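N-acetyltransferase (Escherichia coli, PDB 6GTQ) probably transfers an acetyl group from acetyl-coenzyme A to an amino group of its substrate, as other members of the GNAT family do. Local coordinates at residues A[21-26]-A[32-37]. The protein carries 1 engineered substitution. Residues are numbered along the deposited sequence; the frame is centred on the assembly and turned at random.
Sequences QRFDCG and LFLTTH
Gln21 and Thr35 bring their CA atoms to 6.2 Å, and the irregular segment 21-26 then draws off from helix 28-36, with 8.4 Å between the CA atoms of Phe23 and Leu34. This is the connection between the first two strands of the GNAT fold, 8-11 and 48-53, where a loop leads into two short helices; in relatives this region often borders the acceptor-substrate site. It illustrates how a helix can fold back along the loop that leads into it through side-chain packing, without hydrogen bonds between the two segments.

The apolar part is a methyl group laid on an aromatic face. Leu34 CD2 sits over the inner end of the Phe23 ring, 3.5 Å from Phe23 CG, and also rests 3.7 Å from Phe23 CB. With Phe23 CG anti to its backbone N (chi1 -176°), the ring runs past the leucine and turns a face to CD2, the two side chains crossing at about a right angle. Both residues are buried, and Leu34 also packs on Tyr64 of strand 61-74, linking this contact to the sheet.

Nearer the surface, Gln21 and Thr35 touch loosely. The glutamine chain leaves its backbone pointing away from the helix but bends back at chi2 (-57°), bringing Gln21 OE1 within 3.9 Å of Thr35 CB. The same threonine turns its methyl CG2 to the glutamine backbone, 3.9 Å from Gln21 N. The Thr35 hydroxyl, OG1, instead hydrogen-bonds to Asn31 O one turn back in the helix.

Beyond Phe23 the loop is shaped by an Asx turn, while Asp24 N is bonded to Asp102 OD1. In that turn Gly26 N donates to Asp24 OD1 at 3.2 Å, approaching from above the carboxylate plane with an N-H...O angle of 147°.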
ATOM      1  N   GLN A  21       2.377 -12.190 -17.703  1.00 67.09           N
ATOM      2  CA  GLN A  21       1.544 -11.963 -18.893  1.00 70.17           C
ATOM      3  C   GLN A  21       0.043 -12.230 -18.721  1.00 76.34           C
ATOM      4  O   GLN A  21      -0.761 -11.456 -19.243  1.00 77.61           O
ATOM      5  CB  GLN A  21       2.079 -12.749 -20.105  1.00 73.71           C
ATOM      6  CG  GLN A  21       3.384 -12.185 -20.705  1.00 92.98           C
ATOM      7  CD  GLN A  21       3.344 -10.730 -21.152  1.00109.75           C
ATOM      8  OE1 GLN A  21       4.301  -9.970 -20.951  1.00100.28           O
ATOM      9  NE2 GLN A  21       2.249 -10.307 -21.774  1.00106.64           N
ATOM     10  N   ARG A  22      -0.330 -13.301 -17.997  1.00 73.48           N
ATOM     11  CA  ARG A  22      -1.727 -13.680 -17.776  1.00 75.28           C
ATOM     12  C   ARG A  22      -2.509 -12.752 -16.827  1.00 75.64           C
ATOM     13  O   ARG A  22      -3.739 -12.745 -16.897  1.00 77.85           O
ATOM     14  CB  ARG A  22      -1.814 -15.137 -17.298  1.00 78.74           C
ATOM     15  N   PHE A  23      -1.812 -11.985 -15.950  1.00 67.24           N
ATOM     16  CA  PHE A  23      -2.410 -11.082 -14.954  1.00 64.55           C
ATOM     17  C   PHE A  23      -3.449 -10.117 -15.537  1.00 71.41           C
ATOM     18  O   PHE A  23      -3.194  -9.486 -16.566  1.00 72.42           O
ATOM     19  CB  PHE A  23      -1.324 -10.315 -14.166  1.00 61.95           C
ATOM     20  CG  PHE A  23      -1.832  -9.418 -13.049  1.00 60.67           C
ATOM     21  CD1 PHE A  23      -2.012  -9.913 -11.764  1.00 61.21           C
ATOM     22  CD2 PHE A  23      -2.097  -8.070 -13.280  1.00 61.18           C
ATOM     23  CE1 PHE A  23      -2.485  -9.089 -10.741  1.00 60.45           C
ATOM     24  CE2 PHE A  23      -2.574  -7.250 -12.255  1.00 62.10           C
ATOM     25  CZ  PHE A  23      -2.757  -7.764 -10.992  1.00 59.06           C
ATOM     26  N   ASP A  24      -4.618 -10.023 -14.864  1.00 68.70           N
ATOM     27  CA  ASP A  24      -5.744  -9.160 -15.221  1.00 70.26           C
ATOM     28  C   ASP A  24      -6.510  -8.698 -13.991  1.00 73.38           C
ATOM     29  O   ASP A  24      -7.183  -9.496 -13.350  1.00 74.50           O
ATOM     30  CB  ASP A  24      -6.670  -9.801 -16.286  1.00 75.69           C
ATOM     31  CG  ASP A  24      -7.683  -8.858 -16.942  1.00 88.68           C
ATOM     32  OD1 ASP A  24      -7.686  -7.648 -16.606  1.00 88.08           O
ATOM     33  OD2 ASP A  24      -8.470  -9.330 -17.791  1.00 98.97           O
ATOM     34  N   CYS A  25      -6.391  -7.409 -13.659  1.00 68.81           N
ATOM     35  CA  CYS A  25      -7.038  -6.792 -12.499  1.00 68.45           C
ATOM     36  C   CYS A  25      -8.293  -5.962 -12.868  1.00 74.73           C
ATOM     37  O   CYS A  25      -9.014  -5.518 -11.972  1.00 73.31           O
ATOM     38  CB  CYS A  25      -6.034  -5.975 -11.684  1.00 65.42           C
ATOM     39  SG  CYS A  25      -5.533  -4.413 -12.452  1.00 68.78           S
ATOM     40  N   GLY A  26      -8.534  -5.774 -14.168  1.00 74.50           N
ATOM     41  CA  GLY A  26      -9.654  -4.985 -14.666  1.00 77.83           C
ATOM     42  C   GLY A  26      -9.302  -3.565 -15.070  1.00 82.42           C
ATOM     43  O   GLY A  26     -10.106  -2.894 -15.722  1.00 84.91           O
ATOM     44  N   LEU A  32      -0.291  -3.189 -17.605  1.00 63.27           N
ATOM     45  CA  LEU A  32       0.864  -2.773 -18.373  1.00 62.73           C
ATOM     46  C   LEU A  32       1.995  -2.355 -17.483  1.00 62.35           C
ATOM     47  O   LEU A  32       3.144  -2.635 -17.819  1.00 62.42           O
ATOM     48  CB  LEU A  32       0.483  -1.669 -19.357  1.00 65.65           C
ATOM     49  CG  LEU A  32      -0.210  -2.157 -20.626  1.00 74.09           C
ATOM     50  CD1 LEU A  32      -1.083  -1.071 -21.219  1.00 77.63           C
ATOM     51  CD2 LEU A  32       0.798  -2.685 -21.647  1.00 76.31           C
ATOM     52  N   PHE A  33       1.694  -1.753 -16.314  1.00 54.90           N
ATOM     53  CA  PHE A  33       2.761  -1.394 -15.391  1.00 50.96           C
ATOM     54  C   PHE A  33       3.482  -2.659 -14.916  1.00 53.82           C
ATOM     55  O   PHE A  33       4.710  -2.676 -14.868  1.00 53.53           O
ATOM     56  CB  PHE A  33       2.272  -0.543 -14.204  1.00 50.56           C
ATOM     57  CG  PHE A  33       3.417  -0.149 -13.296  1.00 49.27           C
ATOM     58  CD1 PHE A  33       4.308   0.850 -13.669  1.00 51.80           C
ATOM     59  CD2 PHE A  33       3.650  -0.833 -12.107  1.00 48.76           C
ATOM     60  CE1 PHE A  33       5.404   1.169 -12.865  1.00 50.92           C
ATOM     61  CE2 PHE A  33       4.743  -0.509 -11.301  1.00 49.74           C
ATOM     62  CZ  PHE A  33       5.609   0.494 -11.684  1.00 48.34           C
ATOM     63  N   LEU A  34       2.724  -3.720 -14.609  1.00 49.45           N
ATOM     64  CA  LEU A  34       3.283  -4.977 -14.131  1.00 47.92           C
ATOM     65  C   LEU A  34       4.107  -5.711 -15.191  1.00 53.84           C
ATOM     66  O   LEU A  34       5.195  -6.207 -14.882  1.00 53.36           O
ATOM     67  CB  LEU A  34       2.167  -5.890 -13.579  1.00 47.88           C
ATOM     68  CG  LEU A  34       2.612  -7.257 -13.046  1.00 51.15           C
ATOM     69  CD1 LEU A  34       3.248  -7.153 -11.667  1.00 48.77           C
ATOM     70  CD2 LEU A  34       1.489  -8.242 -13.059  1.00 52.09           C
ATOM     71  N   THR A  35       3.595  -5.790 -16.424  1.00 52.21           N
ATOM     72  CA  THR A  35       4.243  -6.561 -17.486  1.00 53.37           C
ATOM     73  C   THR A  35       5.339  -5.804 -18.271  1.00 57.79           C
ATOM     74  O   THR A  35       6.031  -6.447 -19.063  1.00 57.75           O
ATOM     75  CB  THR A  35       3.180  -7.165 -18.427  1.00 62.17           C
ATOM     76  OG1 THR A  35       2.249  -6.149 -18.809  1.00 66.63           O
ATOM     77  CG2 THR A  35       2.433  -8.335 -17.790  1.00 54.70           C
ATOM     78  N   THR A  36       5.526  -4.478 -18.056  1.00 55.49           N
ATOM     79  CA  THR A  36       6.552  -3.716 -18.798  1.00 56.96           C
ATOM     80  C   THR A  36       7.426  -2.768 -17.938  1.00 58.78           C
ATOM     81  O   THR A  36       8.500  -2.372 -18.401  1.00 57.78           O
ATOM     82  CB  THR A  36       5.940  -2.920 -20.002  1.00 72.93           C
ATOM     83  OG1 THR A  36       4.998  -1.950 -19.551  1.00 75.00           O
ATOM     84  CG2 THR A  36       5.303  -3.806 -21.068  1.00 73.75           C
ATOM     85  N   HIS A  37       6.980  -2.383 -16.718  1.00 55.64           N
ATOM     86  CA  HIS A  37       7.727  -1.395 -15.916  1.00 54.69           C
ATOM     87  C   HIS A  37       8.076  -1.785 -14.481  1.00 55.12           C
ATOM     88  O   HIS A  37       9.105  -1.316 -13.992  1.00 54.67           O
ATOM     89  CB  HIS A  37       6.987  -0.038 -15.904  1.00 56.39           C
ATOM     90  CG  HIS A  37       6.984   0.648 -17.235  1.00 62.79           C
ATOM     91  ND1 HIS A  37       8.130   1.243 -17.745  1.00 65.96           N
ATOM     92  CD2 HIS A  37       5.992   0.765 -18.147  1.00 66.66           C
ATOM     93  CE1 HIS A  37       7.794   1.710 -18.937  1.00 67.67           C
ATOM     94  NE2 HIS A  37       6.518   1.447 -19.222  1.00 68.62           N
TER